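Local coordinates for Peptidase_M23 domain-containing protein (Enterococcus faecalis, PDB 6SMK) that probably cuts bacterial peptidoglycan as a zinc-dependent D,L-endopeptidase, through the M23 family domain of a prophage-encoded protein, at residues F28-D33 / A109-L114; G39-A44 / G93-D98. The protein carries 1 engineered substitution. One frame throughout, in Å; residues are numbered along the deposited sequence.

Contact 1 of 2, residues F28-D33 / A109-L114; sequences FHTGID and AVHYEL. Engineered in segment 109-114: Ala109 (natural residue His). With ZN (zinc ion), chain F.
Ile32 and Tyr112 form an antiparallel hydrogen-bonded pair, each backbone N donating to the other's O, while Asp33 and His111 follow as a non-hydrogen-bonded pair with CA atoms 4.5 Å apart. That register puts the side chains of Asp33 and His111 on one face of the sheet, and His29 joins them there to bind zinc. His29 NE2 lies 1.9 Å from the metal, His111 ND1 2.0 Å and Asp33 OD1 2.2 Å, with a water as a further ligand. The two histidines meet tip to tip with their rings turned 57° apart, and Asp33 OD1 lies at the edge of the His111 ring, near its plane, with the carboxylate turned 69° from it. His111 CG lies anti to the backbone N (chi1 174°), which carries it over toward 28-33, the side on which the metal lies. On the far side of that ring, NE2 of His111 donates to the anti lone pair of Glu113 OE1 (3.0 Å), a second-shell bond that, with the metal at ND1, helps to set the ring's rotation. Thr30 OG1 donates to the same oxygen from above the carboxylate plane. His29 and Asp33 form the HxxxD element of M23 peptidases, and His111 ends the HxH element, whose first position is here the engineered Ala109. Arg115 makes a salt bridge with Glu113 OE2, strand 13-20 flanks 28-33, and strands 72-82 and 122-124 border 109-114.

Contact 2 of 2, residues G39-A44 / G93-D98; sequences GTPIPA and GQIVGD
Ile95 lies against Pro41 and Pro43, two ring side chains from the facing strand that share its side of the sheet. Its CB is 4.0 Å from Ile42 O, the carbonyl that also receives the backbone N of Val96. Farther out the side chain divides. CG2, anti to the backbone N, comes within 3.8 Å of Pro41 CB. CG1 meets the same Pro41 CB at 3.4 Å, so both branches rest against one carbon of that ring. At the tip, a chi2 of 51° carries CD1 to the second proline, where it packs 3.8 Å from Pro43 CB. Both prolines stand at non-hydrogen-bonded positions, so their lack of an N-H costs this pairing nothing, and the N-H groups of Ile42 and, just past the strand, Ala44 donate to Gly97 O and Gln94 O.

Strands 41-43 and 95-98 run antiparallel, their axes at 148°, and the ladder contains a beta bulge: between the pairs Pro41–Asp98 and Pro43–Ile95, the single residue Ile42 faces both Val96 and Gly97. Ile42 accepts from Val96 N (2.8 Å) nearly along the C=O axis, whereas its own N reaches Gly97 O from above the carbonyl plane. Past the last pair, Gly93 N donates to Ala44 O and prolongs the bonding into the loops.

Away from the prolines, Val96 divides its methyls between two partners. CG2 packs obliquely on CG2 of Ile42 at 3.8 Å, and CG1 touches CB of Ala44 at 3.6 Å. Val96 also rests on Met79, and Ile42 on Tyr76 and Phe12. Asp98 packs its CB against Gly39, while its OD1 forms a salt bridge with Arg83.

The centres of the two contacts lie about 16 Å apart in one antiparallel sheet of the M23 domain. Along the chain the order is 28-33, 39-44, 93-98, 109-114, so contact 2 falls wholly within the interval that contact 1 spans. Strand 28-35 leads on to 41-43, and 95-99 to 109-116. Strand 72-82 pairs with both 95-99 and 109-116, thereby joining the two contacts across the sheet. They also touch directly, where CD1 of Ile42 packs against CG2 of Val110. Contact 1 builds the zinc site, whereas contact 2 is structural packing, its Ile42 side chain about 12 Å from the metal.

Contact 1 of 2, residues F28-D33 / A109-L114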
ATOM      1  N   PHE A  28       4.622  12.970  -8.819  1.00138.71           N
ATOM      2  CA  PHE A  28       3.367  12.857  -8.082  1.00110.45           C
ATOM      3  C   PHE A  28       3.328  11.486  -7.420  1.00105.24           C
ATOM      4  O   PHE A  28       3.105  10.482  -8.104  1.00110.71           O
ATOM      5  CB  PHE A  28       2.169  13.033  -9.015  1.00 99.91           C
ATOM      6  CG  PHE A  28       0.868  13.255  -8.302  1.00 98.64           C
ATOM      7  CD1 PHE A  28       0.312  14.523  -8.231  1.00103.43           C
ATOM      8  CD2 PHE A  28       0.194  12.194  -7.705  1.00 93.22           C
ATOM      9  CE1 PHE A  28      -0.889  14.736  -7.577  1.00102.82           C
ATOM     10  CE2 PHE A  28      -1.007  12.402  -7.043  1.00 92.61           C
ATOM     11  CZ  PHE A  28      -1.551  13.673  -6.981  1.00 97.39           C
ATOM     12  N   HIS A  29       3.520  11.441  -6.100  1.00 89.55           N
ATOM     13  CA  HIS A  29       3.413  10.180  -5.381  1.00 90.01           C
ATOM     14  C   HIS A  29       1.956   9.742  -5.326  1.00 93.97           C
ATOM     15  O   HIS A  29       1.071  10.533  -4.982  1.00 98.44           O
ATOM     16  CB  HIS A  29       3.989  10.305  -3.968  1.00100.17           C
ATOM     17  CG  HIS A  29       4.409   8.996  -3.374  1.00 95.17           C
ATOM     18  ND1 HIS A  29       3.663   8.340  -2.420  1.00 90.31           N
ATOM     19  CD2 HIS A  29       5.489   8.212  -3.608  1.00 91.64           C
ATOM     20  CE1 HIS A  29       4.262   7.211  -2.094  1.00 86.29           C
ATOM     21  NE2 HIS A  29       5.373   7.110  -2.799  1.00105.27           N
ATOM     22  N   THR A  30       1.716   8.476  -5.660  1.00 86.72           N
ATOM     23  CA  THR A  30       0.372   7.930  -5.797  1.00 87.85           C
ATOM     24  C   THR A  30      -0.129   7.255  -4.530  1.00 87.96           C
ATOM     25  O   THR A  30      -1.256   6.752  -4.503  1.00 89.50           O
ATOM     26  CB  THR A  30       0.349   6.944  -6.966  1.00 85.05           C
ATOM     27  OG1 THR A  30       0.984   5.726  -6.582  1.00 89.84           O
ATOM     28  CG2 THR A  30       1.114   7.526  -8.096  1.00 79.27           C
ATOM     29  N   GLY A  31       0.669   7.242  -3.488  1.00 87.20           N
ATOM     30  CA  GLY A  31       0.265   6.678  -2.213  1.00 76.31           C
ATOM     31  C   GLY A  31       1.048   7.323  -1.106  1.00 72.82           C
ATOM     32  O   GLY A  31       1.551   8.443  -1.243  1.00 80.05           O
ATOM     33  N   ILE A  32       1.171   6.606   0.000  1.00 69.91           N
ATOM     34  CA  ILE A  32       1.915   7.077   1.156  1.00 73.14           C
ATOM     35  C   ILE A  32       2.980   6.045   1.490  1.00 79.94           C
ATOM     36  O   ILE A  32       2.665   4.860   1.662  1.00 72.21           O
ATOM     37  CB  ILE A  32       0.989   7.306   2.351  1.00 76.58           C
ATOM     38  CG1 ILE A  32      -0.173   8.200   1.911  1.00 74.08           C
ATOM     39  CG2 ILE A  32       1.790   7.858   3.526  1.00 89.21           C
ATOM     40  CD1 ILE A  32      -1.016   8.722   3.045  1.00 81.96           C
ATOM     41  N   ASP A  33       4.235   6.487   1.572  1.00 76.52           N
ATOM     42  CA  ASP A  33       5.358   5.597   1.833  1.00 79.76           C
ATOM     43  C   ASP A  33       5.655   5.566   3.330  1.00 80.15           C
ATOM     44  O   ASP A  33       5.808   6.616   3.965  1.00 82.10           O
ATOM     45  CB  ASP A  33       6.596   6.054   1.049  1.00 89.98           C
ATOM     46  CG  ASP A  33       6.562   5.635  -0.423  1.00 94.45           C
ATOM     47  OD1 ASP A  33       5.604   4.955  -0.841  1.00119.50           O
ATOM     48  OD2 ASP A  33       7.499   5.978  -1.174  1.00 97.69           O
ATOM     49  N   ALA A 109      10.715   0.180   2.334  1.00 77.46           N
ATOM     50  CA  ALA A 109       9.500   0.880   2.746  1.00 72.06           C
ATOM     51  C   ALA A 109       8.305   0.127   2.191  1.00 71.64           C
ATOM     52  O   ALA A 109       8.435  -0.755   1.337  1.00 83.37           O
ATOM     53  CB  ALA A 109       9.452   2.329   2.265  1.00 71.15           C
ATOM     54  N   VAL A 110       7.131   0.496   2.682  1.00 62.70           N
ATOM     55  CA  VAL A 110       5.881  -0.049   2.179  1.00 58.20           C
ATOM     56  C   VAL A 110       5.044   1.100   1.659  1.00 69.78           C
ATOM     57  O   VAL A 110       4.945   2.156   2.298  1.00 75.30           O
ATOM     58  CB  VAL A 110       5.114  -0.839   3.241  1.00 54.58           C
ATOM     59  CG1 VAL A 110       4.931  -0.013   4.489  1.00 67.84           C
ATOM     60  CG2 VAL A 110       3.797  -1.253   2.682  1.00 52.49           C
ATOM     61  N   HIS A 111       4.476   0.901   0.488  1.00 72.14           N
ATOM     62  CA  HIS A 111       3.729   1.921  -0.215  1.00 67.81           C
ATOM     63  C   HIS A 111       2.260   1.555  -0.084  1.00 73.75           C
ATOM     64  O   HIS A 111       1.835   0.491  -0.550  1.00 81.76           O
ATOM     65  CB  HIS A 111       4.193   1.983  -1.670  1.00 77.54           C
ATOM     66  CG  HIS A 111       3.401   2.909  -2.533  1.00 85.51           C
ATOM     67  ND1 HIS A 111       3.850   4.161  -2.883  1.00 99.70           N
ATOM     68  CD2 HIS A 111       2.195   2.759  -3.125  1.00 84.48           C
ATOM     69  CE1 HIS A 111       2.952   4.747  -3.651  1.00 86.63           C
ATOM     70  NE2 HIS A 111       1.939   3.916  -3.814  1.00 88.42           N
ATOM     71  N   TYR A 112       1.505   2.405   0.597  1.00 64.22           N
ATOM     72  CA  TYR A 112       0.079   2.199   0.811  1.00 67.61           C
ATOM     73  C   TYR A 112      -0.678   3.100  -0.153  1.00 65.29           C
ATOM     74  O   TYR A 112      -0.542   4.326  -0.092  1.00 66.54           O
ATOM     75  CB  TYR A 112      -0.277   2.506   2.264  1.00 59.65           C
ATOM     76  CG  TYR A 112      -1.732   2.380   2.653  1.00 66.49           C
ATOM     77  CD1 TYR A 112      -2.226   1.201   3.211  1.00 63.60           C
ATOM     78  CD2 TYR A 112      -2.602   3.462   2.521  1.00 74.74           C
ATOM     79  CE1 TYR A 112      -3.551   1.092   3.600  1.00 61.78           C
ATOM     80  CE2 TYR A 112      -3.925   3.364   2.909  1.00 73.12           C
ATOM     81  CZ  TYR A 112      -4.395   2.180   3.445  1.00 69.05           C
ATOM     82  OH  TYR A 112      -5.711   2.087   3.826  1.00 70.45           O
ATOM     83  N   GLU A 113      -1.442   2.493  -1.058  1.00 67.41           N
ATOM     84  CA  GLU A 113      -2.162   3.219  -2.095  1.00 82.04           C
ATOM     85  C   GLU A 113      -3.644   2.894  -2.017  1.00 78.16           C
ATOM     86  O   GLU A 113      -4.028   1.744  -1.785  1.00 73.44           O
ATOM     87  CB  GLU A 113      -1.624   2.880  -3.492  1.00 76.94           C
ATOM     88  CG  GLU A 113      -2.324   3.605  -4.620  1.00 79.86           C
ATOM     89  CD  GLU A 113      -1.534   3.583  -5.910  1.00 97.59           C
ATOM     90  OE1 GLU A 113      -0.289   3.648  -5.833  1.00101.58           O
ATOM     91  OE2 GLU A 113      -2.151   3.505  -6.997  1.00 98.15           O
ATOM     92  N   LEU A 114      -4.472   3.913  -2.204  1.00 77.60           N
ATOM     93  CA  LEU A 114      -5.919   3.750  -2.197  1.00 86.78           C
ATOM     94  C   LEU A 114      -6.447   3.941  -3.616  1.00 78.86           C
ATOM     95  O   LEU A 114      -6.259   5.008  -4.213  1.00 79.45           O
ATOM     96  CB  LEU A 114      -6.559   4.743  -1.228  1.00 96.05           C
ATOM     97  CG  LEU A 114      -7.689   4.178  -0.380  1.00 96.65           C
ATOM     98  CD1 LEU A 114      -7.307   2.796   0.102  1.00 92.69           C
ATOM     99  CD2 LEU A 114      -7.950   5.099   0.789  1.00101.23           C
TER
HETATM  100 ZN    ZN F 201       5.540   5.207  -3.020  1.00 85.14          ZN
HETATM  101  O   HOH W   1       7.521   4.124  -3.523  1.00 59.89           O

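Contact 2 of 2, residues G39-A44 / G93-D98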
ATOM      1  N   GLY A  39      11.782  -7.059   5.678  1.00 76.17           N
ATOM      2  CA  GLY A  39      11.410  -8.182   6.492  1.00 72.37           C
ATOM      3  C   GLY A  39      10.392  -7.857   7.563  1.00 67.89           C
ATOM      4  O   GLY A  39       9.757  -8.771   8.115  1.00 72.57           O
ATOM      5  N   THR A  40      10.247  -6.577   7.879  1.00 67.86           N
ATOM      6  CA  THR A  40       9.189  -6.150   8.767  1.00 64.12           C
ATOM      7  C   THR A  40       7.846  -6.609   8.218  1.00 62.96           C
ATOM      8  O   THR A  40       7.533  -6.364   7.062  1.00 75.13           O
ATOM      9  CB  THR A  40       9.190  -4.651   8.940  1.00 66.05           C
ATOM     10  OG1 THR A  40      10.503  -4.197   9.353  1.00 83.77           O
ATOM     11  CG2 THR A  40       8.145  -4.267   9.952  1.00 63.31           C
ATOM     12  N   PRO A  41       7.056  -7.308   9.015  1.00 67.13           N
ATOM     13  CA  PRO A  41       5.732  -7.748   8.568  1.00 79.07           C
ATOM     14  C   PRO A  41       4.752  -6.593   8.452  1.00 81.19           C
ATOM     15  O   PRO A  41       4.648  -5.745   9.337  1.00 61.15           O
ATOM     16  CB  PRO A  41       5.324  -8.719   9.669  1.00 65.41           C
ATOM     17  CG  PRO A  41       6.129  -8.316  10.869  1.00 59.97           C
ATOM     18  CD  PRO A  41       7.415  -7.829  10.345  1.00 59.68           C
ATOM     19  N   ILE A  42       4.010  -6.596   7.345  1.00 80.55           N
ATOM     20  CA  ILE A  42       3.033  -5.554   7.038  1.00 69.64           C
ATOM     21  C   ILE A  42       1.673  -6.010   7.556  1.00 70.03           C
ATOM     22  O   ILE A  42       1.069  -6.910   6.952  1.00 78.27           O
ATOM     23  CB  ILE A  42       2.909  -5.321   5.527  1.00 75.69           C
ATOM     24  CG1 ILE A  42       4.232  -4.905   4.876  1.00 69.61           C
ATOM     25  CG2 ILE A  42       1.774  -4.361   5.236  1.00 87.16           C
ATOM     26  CD1 ILE A  42       4.376  -3.462   4.696  1.00 91.16           C
ATOM     27  N   PRO A  43       1.115  -5.375   8.580  1.00 67.59           N
ATOM     28  CA  PRO A  43      -0.242  -5.730   8.999  1.00 69.45           C
ATOM     29  C   PRO A  43      -1.282  -4.928   8.228  1.00 78.37           C
ATOM     30  O   PRO A  43      -1.142  -3.722   8.008  1.00 77.35           O
ATOM     31  CB  PRO A  43      -0.231  -5.380  10.490  1.00 62.22           C
ATOM     32  CG  PRO A  43       0.781  -4.281  10.612  1.00 57.09           C
ATOM     33  CD  PRO A  43       1.771  -4.455   9.519  1.00 63.07           C
ATOM     34  N   ALA A  44      -2.318  -5.635   7.770  1.00 79.40           N
ATOM     35  CA  ALA A  44      -3.369  -5.018   6.975  1.00 56.32           C
ATOM     36  C   ALA A  44      -4.100  -3.961   7.790  1.00 65.56           C
ATOM     37  O   ALA A  44      -4.477  -4.199   8.942  1.00 65.81           O
ATOM     38  CB  ALA A  44      -4.352  -6.074   6.497  1.00 55.21           C
ATOM     39  N   GLY A  93      -4.730  -6.049  10.782  1.00 71.73           N
ATOM     40  CA  GLY A  93      -3.681  -6.552  11.625  1.00 72.79           C
ATOM     41  C   GLY A  93      -3.192  -7.922  11.250  1.00 81.38           C
ATOM     42  O   GLY A  93      -2.197  -8.385  11.816  1.00 90.71           O
ATOM     43  N   GLN A  94      -3.867  -8.592  10.332  1.00 75.31           N
ATOM     44  CA  GLN A  94      -3.298  -9.786   9.739  1.00 66.36           C
ATOM     45  C   GLN A  94      -2.110  -9.381   8.880  1.00 68.33           C
ATOM     46  O   GLN A  94      -2.152  -8.369   8.176  1.00 71.86           O
ATOM     47  CB  GLN A  94      -4.360 -10.505   8.915  1.00 67.89           C
ATOM     48  CG  GLN A  94      -3.979 -11.876   8.446  1.00 75.43           C
ATOM     49  CD  GLN A  94      -5.118 -12.550   7.734  1.00 87.98           C
ATOM     50  OE1 GLN A  94      -6.285 -12.189   7.925  1.00 83.42           O
ATOM     51  NE2 GLN A  94      -4.793 -13.532   6.899  1.00 97.04           N
ATOM     52  N   ILE A  95      -1.032 -10.153   8.957  1.00 80.88           N
ATOM     53  CA  ILE A  95       0.183  -9.809   8.226  1.00 75.81           C
ATOM     54  C   ILE A  95       0.033 -10.276   6.783  1.00 72.76           C
ATOM     55  O   ILE A  95      -0.093 -11.477   6.520  1.00 72.73           O
ATOM     56  CB  ILE A  95       1.428 -10.423   8.883  1.00 58.03           C
ATOM     57  CG1 ILE A  95       2.015  -9.477   9.926  1.00 58.46           C
ATOM     58  CG2 ILE A  95       2.513 -10.602   7.847  1.00 59.48           C
ATOM     59  CD1 ILE A  95       1.066  -8.953  10.915  1.00 72.16           C
ATOM     60  N   VAL A  96       0.058  -9.323   5.843  1.00 70.99           N
ATOM     61  CA  VAL A  96      -0.124  -9.618   4.422  1.00 75.34           C
ATOM     62  C   VAL A  96       1.187  -9.769   3.652  1.00 76.17           C
ATOM     63  O   VAL A  96       1.157 -10.200   2.486  1.00 77.31           O
ATOM     64  CB  VAL A  96      -0.985  -8.531   3.741  1.00 62.92           C
ATOM     65  CG1 VAL A  96      -2.262  -8.314   4.520  1.00 61.18           C
ATOM     66  CG2 VAL A  96      -0.205  -7.218   3.620  1.00 51.43           C
ATOM     67  N   GLY A  97       2.322  -9.429   4.249  1.00 64.87           N
ATOM     68  CA  GLY A  97       3.585  -9.443   3.533  1.00 63.23           C
ATOM     69  C   GLY A  97       4.694  -8.949   4.435  1.00 75.33           C
ATOM     70  O   GLY A  97       4.490  -8.702   5.632  1.00 71.75           O
ATOM     71  N   ASP A  98       5.886  -8.823   3.842  1.00 74.17           N
ATOM     72  CA  ASP A  98       7.084  -8.323   4.512  1.00 69.83           C
ATOM     73  C   ASP A  98       7.615  -7.119   3.742  1.00 74.86           C
ATOM     74  O   ASP A  98       7.600  -7.106   2.505  1.00 78.39           O
ATOM     75  CB  ASP A  98       8.190  -9.398   4.613  1.00 72.01           C
ATOM     76  CG  ASP A  98       7.775 -10.617   5.435  1.00 94.28           C
ATOM     77  OD1 ASP A  98       6.786 -10.535   6.192  1.00107.30           O
ATOM     78  OD2 ASP A  98       8.450 -11.668   5.331  1.00 98.60           O
TER